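Side-chain contacts in haloalkane dehalogenase (Mycobacterium rhodesiae, PDB 4MJ3), which probably hydrolyses carbon–halogen bonds in haloalkanes, giving an alcohol and a halide ion, as an enzyme of the alpha/beta hydrolase fold: residues K230-L235 / E257-G262; I128-V133 / A141-A146; F17-R22 / M65-V70. All coordinates share one frame; numbering follows the deposited sequence.

Contact 1: K230-L235 / E257-G262; sequences KAWAAL and EPVLRG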
ATOM      1  N   LYS A 230       5.232 -19.347  -1.997  1.00 14.41           N
ATOM      2  CA  LYS A 230       3.965 -19.943  -2.390  1.00 16.27           C
ATOM      3  C   LYS A 230       3.065 -18.932  -3.081  1.00 14.41           C
ATOM      4  O   LYS A 230       2.454 -19.229  -4.134  1.00 17.37           O
ATOM      5  CB  LYS A 230       3.237 -20.549  -1.190  1.00 15.49           C
ATOM      6  CG  LYS A 230       3.910 -21.816  -0.688  1.00 20.96           C
ATOM      7  N   ALA A 231       2.979 -17.737  -2.516  1.00 14.79           N
ATOM      8  CA  ALA A 231       2.208 -16.647  -3.161  1.00 13.77           C
ATOM      9  C   ALA A 231       2.758 -16.246  -4.533  1.00 13.44           C
ATOM     10  O   ALA A 231       1.999 -15.957  -5.463  1.00 14.41           O
ATOM     11  CB  ALA A 231       2.127 -15.432  -2.258  1.00 13.64           C
ATOM     12  N   TRP A 232       4.083 -16.234  -4.664  1.00 13.99           N
ATOM     13  CA  TRP A 232       4.724 -15.905  -5.928  1.00 13.87           C
ATOM     14  C   TRP A 232       4.366 -16.954  -6.978  1.00 15.39           C
ATOM     15  O   TRP A 232       4.056 -16.625  -8.133  1.00 16.15           O
ATOM     16  CB  TRP A 232       6.242 -15.825  -5.721  1.00 14.47           C
ATOM     17  CG  TRP A 232       7.049 -15.487  -6.934  1.00 15.55           C
ATOM     18  CD1 TRP A 232       7.893 -16.321  -7.631  1.00 17.64           C
ATOM     19  CD2 TRP A 232       7.096 -14.222  -7.601  1.00 16.37           C
ATOM     20  NE1 TRP A 232       8.474 -15.631  -8.668  1.00 17.01           N
ATOM     21  CE2 TRP A 232       7.987 -14.349  -8.685  1.00 18.86           C
ATOM     22  CE3 TRP A 232       6.457 -12.991  -7.391  1.00 18.45           C
ATOM     23  CZ2 TRP A 232       8.274 -13.269  -9.546  1.00 20.64           C
ATOM     24  CZ3 TRP A 232       6.733 -11.925  -8.256  1.00 20.86           C
ATOM     25  CH2 TRP A 232       7.625 -12.074  -9.310  1.00 18.41           C
ATOM     26  N   ALA A 233       4.430 -18.220  -6.585  1.00 16.79           N
ATOM     27  CA  ALA A 233       4.050 -19.309  -7.489  1.00 16.25           C
ATOM     28  C   ALA A 233       2.596 -19.129  -7.937  1.00 16.12           C
ATOM     29  O   ALA A 233       2.280 -19.272  -9.125  1.00 18.19           O
ATOM     30  CB  ALA A 233       4.241 -20.666  -6.821  1.00 17.40           C
ATOM     31  N   ALA A 234       1.716 -18.787  -7.000  1.00 14.77           N
ATOM     32  CA  ALA A 234       0.309 -18.537  -7.342  1.00 17.16           C
ATOM     33  C   ALA A 234       0.124 -17.334  -8.266  1.00 16.85           C
ATOM     34  O   ALA A 234      -0.685 -17.381  -9.204  1.00 17.51           O
ATOM     35  CB  ALA A 234      -0.538 -18.385  -6.087  1.00 17.30           C
ATOM     36  N   LEU A 235       0.875 -16.258  -8.039  1.00 15.76           N
ATOM     37  CA  LEU A 235       0.853 -15.116  -8.958  1.00 17.78           C
ATOM     38  C   LEU A 235       1.296 -15.482 -10.359  1.00 17.14           C
ATOM     39  O   LEU A 235       0.827 -14.894 -11.340  1.00 18.31           O
ATOM     40  CB  LEU A 235       1.767 -13.987  -8.467  1.00 20.01           C
ATOM     41  CG  LEU A 235       1.216 -12.902  -7.578  1.00 29.07           C
ATOM     42  CD1 LEU A 235       2.315 -11.850  -7.425  1.00 28.34           C
ATOM     43  CD2 LEU A 235      -0.030 -12.275  -8.175  1.00 26.17           C
ATOM     44  N   GLU A 257      10.199  -3.991 -11.847  1.00 13.31           N
ATOM     45  CA  GLU A 257       9.144  -3.837 -12.841  1.00 13.81           C
ATOM     46  C   GLU A 257       9.133  -4.964 -13.898  1.00 13.03           C
ATOM     47  O   GLU A 257       8.094  -5.566 -14.138  1.00 12.58           O
ATOM     48  CB  GLU A 257       9.219  -2.448 -13.505  1.00 13.36           C
ATOM     49  CG  GLU A 257       7.990  -2.087 -14.335  1.00 14.44           C
ATOM     50  CD  GLU A 257       7.936  -2.801 -15.671  1.00 16.63           C
ATOM     51  OE1 GLU A 257       9.009  -3.069 -16.264  1.00 15.49           O
ATOM     52  OE2 GLU A 257       6.821  -3.100 -16.116  1.00 15.27           O
ATOM     53  N   PRO A 258      10.288  -5.239 -14.552  1.00 13.92           N
ATOM     54  CA  PRO A 258      10.231  -6.276 -15.594  1.00 15.96           C
ATOM     55  C   PRO A 258      10.089  -7.691 -15.050  1.00 15.48           C
ATOM     56  O   PRO A 258       9.560  -8.577 -15.741  1.00 16.83           O
ATOM     57  CB  PRO A 258      11.556  -6.099 -16.351  1.00 16.50           C
ATOM     58  CG  PRO A 258      12.448  -5.410 -15.393  1.00 15.02           C
ATOM     59  CD  PRO A 258      11.565  -4.521 -14.572  1.00 14.51           C
ATOM     60  N   VAL A 259      10.520  -7.912 -13.819  1.00 15.30           N
ATOM     61  CA  VAL A 259      10.396  -9.228 -13.177  1.00 16.14           C
ATOM     62  C   VAL A 259       8.925  -9.532 -12.881  1.00 17.03           C
ATOM     63  O   VAL A 259       8.392 -10.589 -13.240  1.00 17.78           O
ATOM     64  CB  VAL A 259      11.195  -9.288 -11.858  1.00 18.16           C
ATOM     65  CG1 VAL A 259      11.036 -10.667 -11.209  1.00 18.92           C
ATOM     66  CG2 VAL A 259      12.663  -8.978 -12.116  1.00 19.12           C
ATOM     67  N   LEU A 260       8.245  -8.569 -12.283  1.00 15.83           N
ATOM     68  CA  LEU A 260       6.804  -8.695 -12.044  1.00 16.23           C
ATOM     69  C   LEU A 260       6.005  -8.816 -13.345  1.00 15.27           C
ATOM     70  O   LEU A 260       5.152  -9.702 -13.493  1.00 19.71           O
ATOM     71  CB  LEU A 260       6.318  -7.481 -11.255  1.00 16.87           C
ATOM     72  CG  LEU A 260       4.990  -7.543 -10.533  1.00 18.39           C
ATOM     73  CD1 LEU A 260       4.887  -8.779  -9.646  1.00 19.96           C
ATOM     74  CD2 LEU A 260       4.840  -6.268  -9.713  1.00 19.68           C
ATOM     75  N   ARG A 261       6.270  -7.933 -14.300  1.00 17.69           N
ATOM     76  CA  ARG A 261       5.538  -7.953 -15.568  1.00 17.46           C
ATOM     77  C   ARG A 261       5.720  -9.298 -16.292  1.00 18.81           C
ATOM     78  O   ARG A 261       4.770  -9.834 -16.868  1.00 20.32           O
ATOM     79  CB  ARG A 261       5.946  -6.760 -16.454  1.00 20.65           C
ATOM     80  CG  ARG A 261       5.258  -6.740 -17.810  1.00 21.72           C
ATOM     81  CD  ARG A 261       5.502  -5.502 -18.638  1.00 22.70           C
ATOM     82  NE  ARG A 261       6.772  -4.833 -18.407  1.00 25.85           N
ATOM     83  CZ  ARG A 261       7.947  -5.190 -18.949  1.00 28.65           C
ATOM     84  NH1 ARG A 261       9.060  -4.504 -18.689  1.00 24.39           N
ATOM     85  NH2 ARG A 261       8.021  -6.240 -19.755  1.00 37.54           N
ATOM     86  N   GLY A 262       6.940  -9.822 -16.293  1.00 15.79           N
ATOM     87  CA  GLY A 262       7.235 -11.081 -16.974  1.00 16.17           C
ATOM     88  C   GLY A 262       6.677 -12.309 -16.282  1.00 15.61           C
ATOM     89  O   GLY A 262       6.433 -13.319 -16.908  1.00 17.06           O
TER
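The benzo half of the Trp232 indole reaches across to two consecutive residues of the helix segment 257-262, and both meetings are carbon against carbon. Trp232 CZ3 lies 3.9 Å from Leu260 CD1, with that methyl at the ring edge, close to the indole plane. A little farther round the ring, Trp232 CZ2 is 4.1 Å from Val259 CG1, and CH2 of the same indole is equally close to that methyl, so one valine branch straddles a ring bond. The valine crosses the indole at about a right angle.

What brings the ring here is its first torsion: CG of Trp232 stands opposite the backbone N (chi1 -180°), which swings the six-membered ring out toward the neighbouring helix, although the bond leaving the backbone does not aim that way. No hydrogen bond joins the two segments; their hold on each other is apolar. Just beyond Gly262, however, His263 stacks its ring on Trp232 and uses NE2 in a hydrogen bond with the Trp232 carbonyl O, adding a polar link between the same two helices.

Farther out, one turn of helix 256-263 is braced by a side-on salt bridge. Arg261 NH1 meets Glu257 OE1 at 2.8 Å and Arg261 NE meets Glu257 OE2 at 2.9 Å, each oxygen using its syn lone pair. Both oxygens are tilted somewhat from the guanidinium plane. Ser244 OG also hydrogen-bonds to Glu257 OE2, tying the carboxylate to the end of strand 242-244.

Val259 sits at the outer side of the contact, whereas Leu260 is buried. Leu260 and Leu235 both pack on Leu130, so helices 225-235 and 256-263 converge over helix 124-135, next to the sheet edge formed by strand 242-244.

Contact 2: I128-V133 / A141-A146; sequences IGLRLV and ARVVAA
Leu130 and Val133 of a helix meet Val143 of the strand that follows it, in a buried, wholly apolar contact inside the beta-alpha-beta unit of strand 117-121, helix 124-135 and strand 140-145. In the alpha/beta hydrolase fold the helix at this place follows the strand that leads into the nucleophile elbow, and this chain is consistent with that scheme. The contact lays the flank of the helix on one face of the central sheet.

On the helix side the two contributors are three residues apart, so they fall on neighbouring turns and together embrace a single strand residue. Val143 points toward the helix; Val144, next along the strand, points away and packs on Phe297 of helix 282-300, the layer on the other face. Backbone hydrogen bonds hold the strand between its neighbours, Val143 to Pro241 and Leu243, Val144 to Leu119 and Cys121. Phe238 touches both Val133 and Val143, and Leu235 covers Leu130 and Val133, so the cluster is closed over by side chains from helix 225-235 and the loop that follows it.

The two branches of Val143 divide the work. CG1, placed opposite the backbone N (chi1 178°), takes the leucine: Val143 CG1 to Leu130 CD2 is 3.9 Å, the two side chains meeting at a slant. CG2 takes the valine, approached tip to tip: Val143 CG2 lies 4.1 Å from Val133 CG1 and 3.8 Å from Val133 CG2.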
ATOM      1  N   ILE A 128       2.014  -6.607   0.583  1.00  9.54           N
ATOM      2  CA  ILE A 128       0.864  -7.237   1.238  1.00 11.78           C
ATOM      3  C   ILE A 128      -0.200  -7.624   0.218  1.00 10.22           C
ATOM      4  O   ILE A 128      -0.627  -8.779   0.170  1.00 11.55           O
ATOM      5  CB  ILE A 128       0.279  -6.309   2.321  1.00 12.18           C
ATOM      6  CG1 ILE A 128       1.289  -6.149   3.455  1.00 15.44           C
ATOM      7  CG2 ILE A 128      -1.030  -6.864   2.851  1.00 14.17           C
ATOM      8  CD1 ILE A 128       1.112  -4.894   4.259  1.00 17.94           C
ATOM      9  N   GLY A 129      -0.578  -6.677  -0.628  1.00 11.24           N
ATOM     10  CA  GLY A 129      -1.637  -6.898  -1.607  1.00 11.34           C
ATOM     11  C   GLY A 129      -1.356  -8.001  -2.615  1.00 10.44           C
ATOM     12  O   GLY A 129      -2.236  -8.831  -2.889  1.00 12.90           O
ATOM     13  N   LEU A 130      -0.139  -8.048  -3.163  1.00 10.94           N
ATOM     14  CA  LEU A 130       0.203  -9.087  -4.134  1.00 13.29           C
ATOM     15  C   LEU A 130       0.251 -10.472  -3.476  1.00 11.75           C
ATOM     16  O   LEU A 130      -0.110 -11.484  -4.096  1.00 12.60           O
ATOM     17  CB  LEU A 130       1.524  -8.780  -4.838  1.00 12.94           C
ATOM     18  CG  LEU A 130       1.545  -7.533  -5.723  1.00 12.87           C
ATOM     19  CD1 LEU A 130       2.974  -7.226  -6.145  1.00 13.40           C
ATOM     20  CD2 LEU A 130       0.653  -7.709  -6.934  1.00 15.74           C
ATOM     21  N   ARG A 131       0.664 -10.540  -2.215  1.00 13.18           N
ATOM     22  CA  ARG A 131       0.575 -11.783  -1.476  1.00 12.74           C
ATOM     23  C   ARG A 131      -0.886 -12.217  -1.319  1.00 13.25           C
ATOM     24  O   ARG A 131      -1.197 -13.404  -1.468  1.00 14.18           O
ATOM     25  CB  ARG A 131       1.261 -11.664  -0.126  1.00 13.20           C
ATOM     26  CG  ARG A 131       1.120 -12.919   0.704  1.00 14.19           C
ATOM     27  CD  ARG A 131       2.303 -13.139   1.622  1.00 14.63           C
ATOM     28  NE  ARG A 131       1.902 -13.955   2.757  1.00 13.84           N
ATOM     29  CZ  ARG A 131       2.600 -14.113   3.872  1.00 15.16           C
ATOM     30  NH1 ARG A 131       3.786 -13.543   4.022  1.00 13.59           N
ATOM     31  NH2 ARG A 131       2.088 -14.853   4.849  1.00 16.50           N
ATOM     32  N   LEU A 132      -1.776 -11.268  -1.046  1.00 12.36           N
ATOM     33  CA  LEU A 132      -3.194 -11.569  -0.943  1.00 13.04           C
ATOM     34  C   LEU A 132      -3.772 -12.043  -2.283  1.00 12.55           C
ATOM     35  O   LEU A 132      -4.635 -12.924  -2.304  1.00 13.45           O
ATOM     36  CB  LEU A 132      -3.985 -10.393  -0.386  1.00 14.27           C
ATOM     37  CG  LEU A 132      -3.713 -10.104   1.101  1.00 16.57           C
ATOM     38  CD1 LEU A 132      -4.408  -8.821   1.498  1.00 18.73           C
ATOM     39  CD2 LEU A 132      -4.170 -11.272   1.962  1.00 19.82           C
ATOM     40  N   VAL A 133      -3.275 -11.510  -3.388  1.00 12.59           N
ATOM     41  CA  VAL A 133      -3.725 -11.967  -4.711  1.00 13.88           C
ATOM     42  C   VAL A 133      -3.315 -13.433  -4.866  1.00 14.96           C
ATOM     43  O   VAL A 133      -4.093 -14.259  -5.329  1.00 14.71           O
ATOM     44  CB  VAL A 133      -3.168 -11.085  -5.853  1.00 13.27           C
ATOM     45  CG1 VAL A 133      -3.523 -11.653  -7.224  1.00 13.53           C
ATOM     46  CG2 VAL A 133      -3.711  -9.661  -5.754  1.00 14.94           C
ATOM     47  N   ALA A 141     -10.455  -9.250  -9.376  1.00 17.49           N
ATOM     48  CA  ALA A 141     -10.785  -9.232 -10.787  1.00 15.96           C
ATOM     49  C   ALA A 141      -9.596  -8.759 -11.632  1.00 17.00           C
ATOM     50  O   ALA A 141      -9.401  -9.247 -12.758  1.00 16.77           O
ATOM     51  CB  ALA A 141     -11.990  -8.331 -11.036  1.00 16.81           C
ATOM     52  N   ARG A 142      -8.855  -7.778 -11.110  1.00 13.49           N
ATOM     53  CA  ARG A 142      -7.724  -7.160 -11.833  1.00 13.11           C
ATOM     54  C   ARG A 142      -6.709  -6.641 -10.822  1.00 14.12           C
ATOM     55  O   ARG A 142      -7.051  -6.421  -9.654  1.00 14.43           O
ATOM     56  CB  ARG A 142      -8.167  -5.981 -12.677  1.00 14.41           C
ATOM     57  CG  ARG A 142      -9.433  -6.190 -13.496  1.00 15.26           C
ATOM     58  CD  ARG A 142      -9.772  -4.941 -14.250  1.00 16.49           C
ATOM     59  NE  ARG A 142     -11.090  -5.007 -14.860  1.00 17.67           N
ATOM     60  CZ  ARG A 142     -12.240  -4.717 -14.242  1.00 18.80           C
ATOM     61  NH1 ARG A 142     -12.292  -4.353 -12.953  1.00 17.85           N
ATOM     62  NH2 ARG A 142     -13.373  -4.837 -14.914  1.00 18.95           N
ATOM     63  N   VAL A 143      -5.475  -6.438 -11.285  1.00 13.02           N
ATOM     64  CA  VAL A 143      -4.401  -5.921 -10.428  1.00 13.74           C
ATOM     65  C   VAL A 143      -3.597  -4.849 -11.168  1.00 14.43           C
ATOM     66  O   VAL A 143      -3.241  -5.034 -12.338  1.00 14.51           O
ATOM     67  CB  VAL A 143      -3.454  -7.056  -9.984  1.00 14.87           C
ATOM     68  CG1 VAL A 143      -2.322  -6.483  -9.149  1.00 16.29           C
ATOM     69  CG2 VAL A 143      -4.220  -8.129  -9.222  1.00 13.28           C
ATOM     70  N   VAL A 144      -3.360  -3.728 -10.493  1.00 13.61           N
ATOM     71  CA  VAL A 144      -2.440  -2.687 -10.947  1.00 12.11           C
ATOM     72  C   VAL A 144      -1.305  -2.620  -9.932  1.00 11.78           C
ATOM     73  O   VAL A 144      -1.537  -2.366  -8.749  1.00 12.42           O
ATOM     74  CB  VAL A 144      -3.133  -1.316 -11.037  1.00 12.79           C
ATOM     75  CG1 VAL A 144      -2.137  -0.258 -11.504  1.00 12.07           C
ATOM     76  CG2 VAL A 144      -4.317  -1.411 -11.960  1.00 12.80           C
ATOM     77  N   ALA A 145      -0.087  -2.872 -10.395  1.00 11.98           N
ATOM     78  CA  ALA A 145       1.103  -2.770  -9.556  1.00 11.44           C
ATOM     79  C   ALA A 145       1.875  -1.531  -9.947  1.00 10.17           C
ATOM     80  O   ALA A 145       2.206  -1.343 -11.121  1.00 12.62           O
ATOM     81  CB  ALA A 145       1.973  -4.005  -9.726  1.00 12.10           C
ATOM     82  N   ALA A 146       2.201  -0.704  -8.971  1.00  9.15           N
ATOM     83  CA  ALA A 146       2.942   0.529  -9.200  1.00 10.01           C
ATOM     84  C   ALA A 146       3.999   0.724  -8.129  1.00 11.05           C
ATOM     85  O   ALA A 146       3.670   0.980  -6.965  1.00 13.42           O
ATOM     86  CB  ALA A 146       1.985   1.713  -9.198  1.00 10.99           C
TER

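Contact 3: F17-R22 / M65-V70; sequences FPFAPR and MIPVLV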
ATOM      1  N   PHE A  17      -8.903  16.389   1.393  1.00 22.02           N
ATOM      2  CA  PHE A  17      -9.222  15.065   1.909  1.00 20.58           C
ATOM      3  C   PHE A  17     -10.585  15.088   2.594  1.00 22.07           C
ATOM      4  O   PHE A  17     -10.678  14.866   3.795  1.00 22.31           O
ATOM      5  CB  PHE A  17      -8.125  14.649   2.880  1.00 19.41           C
ATOM      6  CG  PHE A  17      -8.056  13.176   3.145  1.00 18.43           C
ATOM      7  CD1 PHE A  17      -7.691  12.292   2.138  1.00 18.41           C
ATOM      8  CD2 PHE A  17      -8.337  12.677   4.399  1.00 20.41           C
ATOM      9  CE1 PHE A  17      -7.601  10.929   2.390  1.00 17.34           C
ATOM     10  CE2 PHE A  17      -8.251  11.321   4.659  1.00 19.19           C
ATOM     11  CZ  PHE A  17      -7.895  10.450   3.654  1.00 18.98           C
ATOM     12  N   PRO A  18     -11.660  15.331   1.824  1.00 21.67           N
ATOM     13  CA  PRO A  18     -13.016  15.420   2.362  1.00 27.64           C
ATOM     14  C   PRO A  18     -13.713  14.070   2.354  1.00 31.95           C
ATOM     15  O   PRO A  18     -14.817  13.939   1.812  1.00 35.66           O
ATOM     16  CB  PRO A  18     -13.705  16.334   1.357  1.00 25.85           C
ATOM     17  CG  PRO A  18     -13.095  15.926   0.058  1.00 25.69           C
ATOM     18  CD  PRO A  18     -11.652  15.607   0.369  1.00 23.09           C
ATOM     19  N   PHE A  19     -13.059  13.062   2.903  1.00 20.94           N
ATOM     20  CA  PHE A  19     -13.591  11.705   2.871  1.00 21.09           C
ATOM     21  C   PHE A  19     -13.840  11.250   4.308  1.00 21.38           C
ATOM     22  O   PHE A  19     -12.952  11.317   5.151  1.00 20.84           O
ATOM     23  CB  PHE A  19     -12.603  10.770   2.176  1.00 17.93           C
ATOM     24  CG  PHE A  19     -12.139  11.268   0.832  1.00 19.11           C
ATOM     25  CD1 PHE A  19     -13.059  11.548  -0.169  1.00 17.87           C
ATOM     26  CD2 PHE A  19     -10.800  11.513   0.584  1.00 15.12           C
ATOM     27  CE1 PHE A  19     -12.641  12.020  -1.409  1.00 16.99           C
ATOM     28  CE2 PHE A  19     -10.377  11.962  -0.657  1.00 16.43           C
ATOM     29  CZ  PHE A  19     -11.308  12.232  -1.647  1.00 16.63           C
ATOM     30  N   ALA A  20     -15.072  10.836   4.583  1.00 21.72           N
ATOM     31  CA  ALA A  20     -15.476  10.483   5.938  1.00 20.08           C
ATOM     32  C   ALA A  20     -14.733   9.239   6.401  1.00 20.19           C
ATOM     33  O   ALA A  20     -14.631   8.279   5.639  1.00 17.57           O
ATOM     34  CB  ALA A  20     -16.974  10.247   5.988  1.00 21.55           C
ATOM     35  N   PRO A  21     -14.247   9.242   7.655  1.00 18.29           N
ATOM     36  CA  PRO A  21     -13.604   8.032   8.190  1.00 16.29           C
ATOM     37  C   PRO A  21     -14.608   6.924   8.440  1.00 16.09           C
ATOM     38  O   PRO A  21     -15.706   7.171   8.983  1.00 14.64           O
ATOM     39  CB  PRO A  21     -12.998   8.499   9.511  1.00 15.95           C
ATOM     40  CG  PRO A  21     -13.810   9.675   9.909  1.00 18.96           C
ATOM     41  CD  PRO A  21     -14.211  10.350   8.625  1.00 18.42           C
ATOM     42  N   ARG A  22     -14.257   5.724   7.984  1.00 14.91           N
ATOM     43  CA  ARG A  22     -15.017   4.525   8.282  1.00 15.10           C
ATOM     44  C   ARG A  22     -14.077   3.564   8.985  1.00 13.45           C
ATOM     45  O   ARG A  22     -12.847   3.670   8.860  1.00 11.76           O
ATOM     46  CB  ARG A  22     -15.595   3.904   7.001  1.00 17.73           C
ATOM     47  CG  ARG A  22     -16.376   4.881   6.132  1.00 22.01           C
ATOM     48  CD  ARG A  22     -17.832   5.066   6.541  1.00 29.12           C
ATOM     49  NE  ARG A  22     -18.624   3.833   6.553  1.00 34.38           N
HETATM   50  N   MSE A  65      -6.192  10.574  -6.405  1.00 12.84           N
HETATM   51  CA  MSE A  65      -6.702   9.497  -7.261  1.00 12.89           C
HETATM   52  C   MSE A  65      -8.168   9.236  -7.036  1.00 14.94           C
HETATM   53  O   MSE A  65      -8.901   8.949  -7.982  1.00 15.02           O
HETATM   54  CB  MSE A  65      -5.906   8.219  -6.981  1.00 14.16           C
HETATM   55  CG  MSE A  65      -4.506   8.448  -7.493  1.00 14.03           C
HETATM   56 SE   MSE A  65      -3.443   6.788  -7.347  1.00 18.33          SE
HETATM   57  CE  MSE A  65      -4.442   5.552  -8.461  1.00 16.45           C
ATOM     58  N   ILE A  66      -8.621   9.349  -5.788  1.00 13.30           N
ATOM     59  CA  ILE A  66      -9.996   9.014  -5.458  1.00 14.08           C
ATOM     60  C   ILE A  66     -11.051   9.776  -6.303  1.00 15.47           C
ATOM     61  O   ILE A  66     -11.945   9.134  -6.847  1.00 16.00           O
ATOM     62  CB  ILE A  66     -10.257   9.126  -3.935  1.00 14.15           C
ATOM     63  CG1 ILE A  66      -9.502   8.019  -3.201  1.00 13.89           C
ATOM     64  CG2 ILE A  66     -11.747   9.041  -3.639  1.00 14.42           C
ATOM     65  CD1 ILE A  66      -9.322   8.260  -1.722  1.00 15.23           C
ATOM     66  N   PRO A  67     -10.952  11.119  -6.433  1.00 15.59           N
ATOM     67  CA  PRO A  67     -11.965  11.820  -7.216  1.00 17.26           C
ATOM     68  C   PRO A  67     -12.040  11.400  -8.683  1.00 17.58           C
ATOM     69  O   PRO A  67     -13.117  11.375  -9.250  1.00 19.00           O
ATOM     70  CB  PRO A  67     -11.557  13.291  -7.090  1.00 18.26           C
ATOM     71  CG  PRO A  67     -10.783  13.362  -5.819  1.00 17.58           C
ATOM     72  CD  PRO A  67     -10.027  12.070  -5.783  1.00 15.99           C
ATOM     73  N   VAL A  68     -10.907  11.059  -9.279  1.00 15.80           N
ATOM     74  CA  VAL A  68     -10.858  10.581 -10.669  1.00 16.40           C
ATOM     75  C   VAL A  68     -11.593   9.237 -10.800  1.00 16.37           C
ATOM     76  O   VAL A  68     -12.404   9.054 -11.698  1.00 17.11           O
ATOM     77  CB  VAL A  68      -9.402  10.413 -11.148  1.00 16.50           C
ATOM     78  CG1 VAL A  68      -9.347   9.815 -12.545  1.00 16.50           C
ATOM     79  CG2 VAL A  68      -8.681  11.757 -11.106  1.00 18.55           C
ATOM     80  N   LEU A  69     -11.349   8.341  -9.859  1.00 17.12           N
ATOM     81  CA  LEU A  69     -11.974   7.021  -9.868  1.00 17.52           C
ATOM     82  C   LEU A  69     -13.485   7.161  -9.676  1.00 17.28           C
ATOM     83  O   LEU A  69     -14.274   6.543 -10.383  1.00 16.92           O
ATOM     84  CB  LEU A  69     -11.348   6.139  -8.772  1.00 16.17           C
ATOM     85  CG  LEU A  69      -9.853   5.860  -8.947  1.00 17.58           C
ATOM     86  CD1 LEU A  69      -9.300   5.178  -7.714  1.00 16.68           C
ATOM     87  CD2 LEU A  69      -9.557   5.026 -10.191  1.00 18.36           C
ATOM     88  N   VAL A  70     -13.884   8.008  -8.735  1.00 17.92           N
ATOM     89  CA  VAL A  70     -15.297   8.246  -8.449  1.00 18.00           C
ATOM     90  C   VAL A  70     -16.026   8.873  -9.638  1.00 18.67           C
ATOM     91  O   VAL A  70     -17.133   8.451  -9.981  1.00 17.81           O
ATOM     92  CB  VAL A  70     -15.446   9.138  -7.195  1.00 20.23           C
ATOM     93  CG1 VAL A  70     -16.883   9.644  -7.041  1.00 22.25           C
ATOM     94  CG2 VAL A  70     -14.999   8.368  -5.954  1.00 19.43           C
TER
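Phe19 aims its side chain at Ile66 of helix 66-71, and the two approach from opposite directions. From CB, the first torsion puts CG beside the backbone N (chi1 -51°), and the ring extends toward the helix. Pro18 covers one ring face, its CD 3.9 Å above the plane of Phe19 and over the centre. At the edge Phe17 CE1 lies in the ring plane, 3.7 Å from Phe19 CD2. Beyond these, Phe19 CE1 is 3.8 Å from Ile66 CG2, while CE2 of Phe19 is 4.0 Å from Ile66 CD1. At the far end, Phe19 CZ comes within 3.8 Å of Ile66 CG2 and 4.3 Å of Pro67 CD.

The isoleucine thus spreads two branches round the outer end of the phenyl ring, obliquely at CG2. Pro18 is the centre of an inverse gamma turn, consistent with the way Phe17 and Pro18 both come up against the Phe19 ring. Phe17 continues the cluster with Trp58 and Tyr60, and Ile66 leans on Leu51 of strand 48-52. The segment before strand 22-27 is thus held to the helix here by shape and apolar burial, with no directional bond fixing the ring against it.

How the contacts relate
Contacts 1 and 2 form one continuous apolar region with centres 10 Å apart: Leu260 CD2 lies 3.7 Å from Ala145 CB, and Leu235 CD2 is 3.7 Å from Val133 CG1. Helix 124-135 supplies one side of contact 2 and the surface on which Leu235 and Leu260 of contact 1 pack. Contact 3 is separate, its centre 20 Å from that of contact 2 and 30 Å from that of contact 1, across the middle of the chain from the latter. Its helix shares with helix 282-300 the sheet face that Val144 points to, whereas contact 2 occupies the other. By family topology, the helix of contact 2 probably follows the nucleophile elbow, which would link that contact to the catalytic centre.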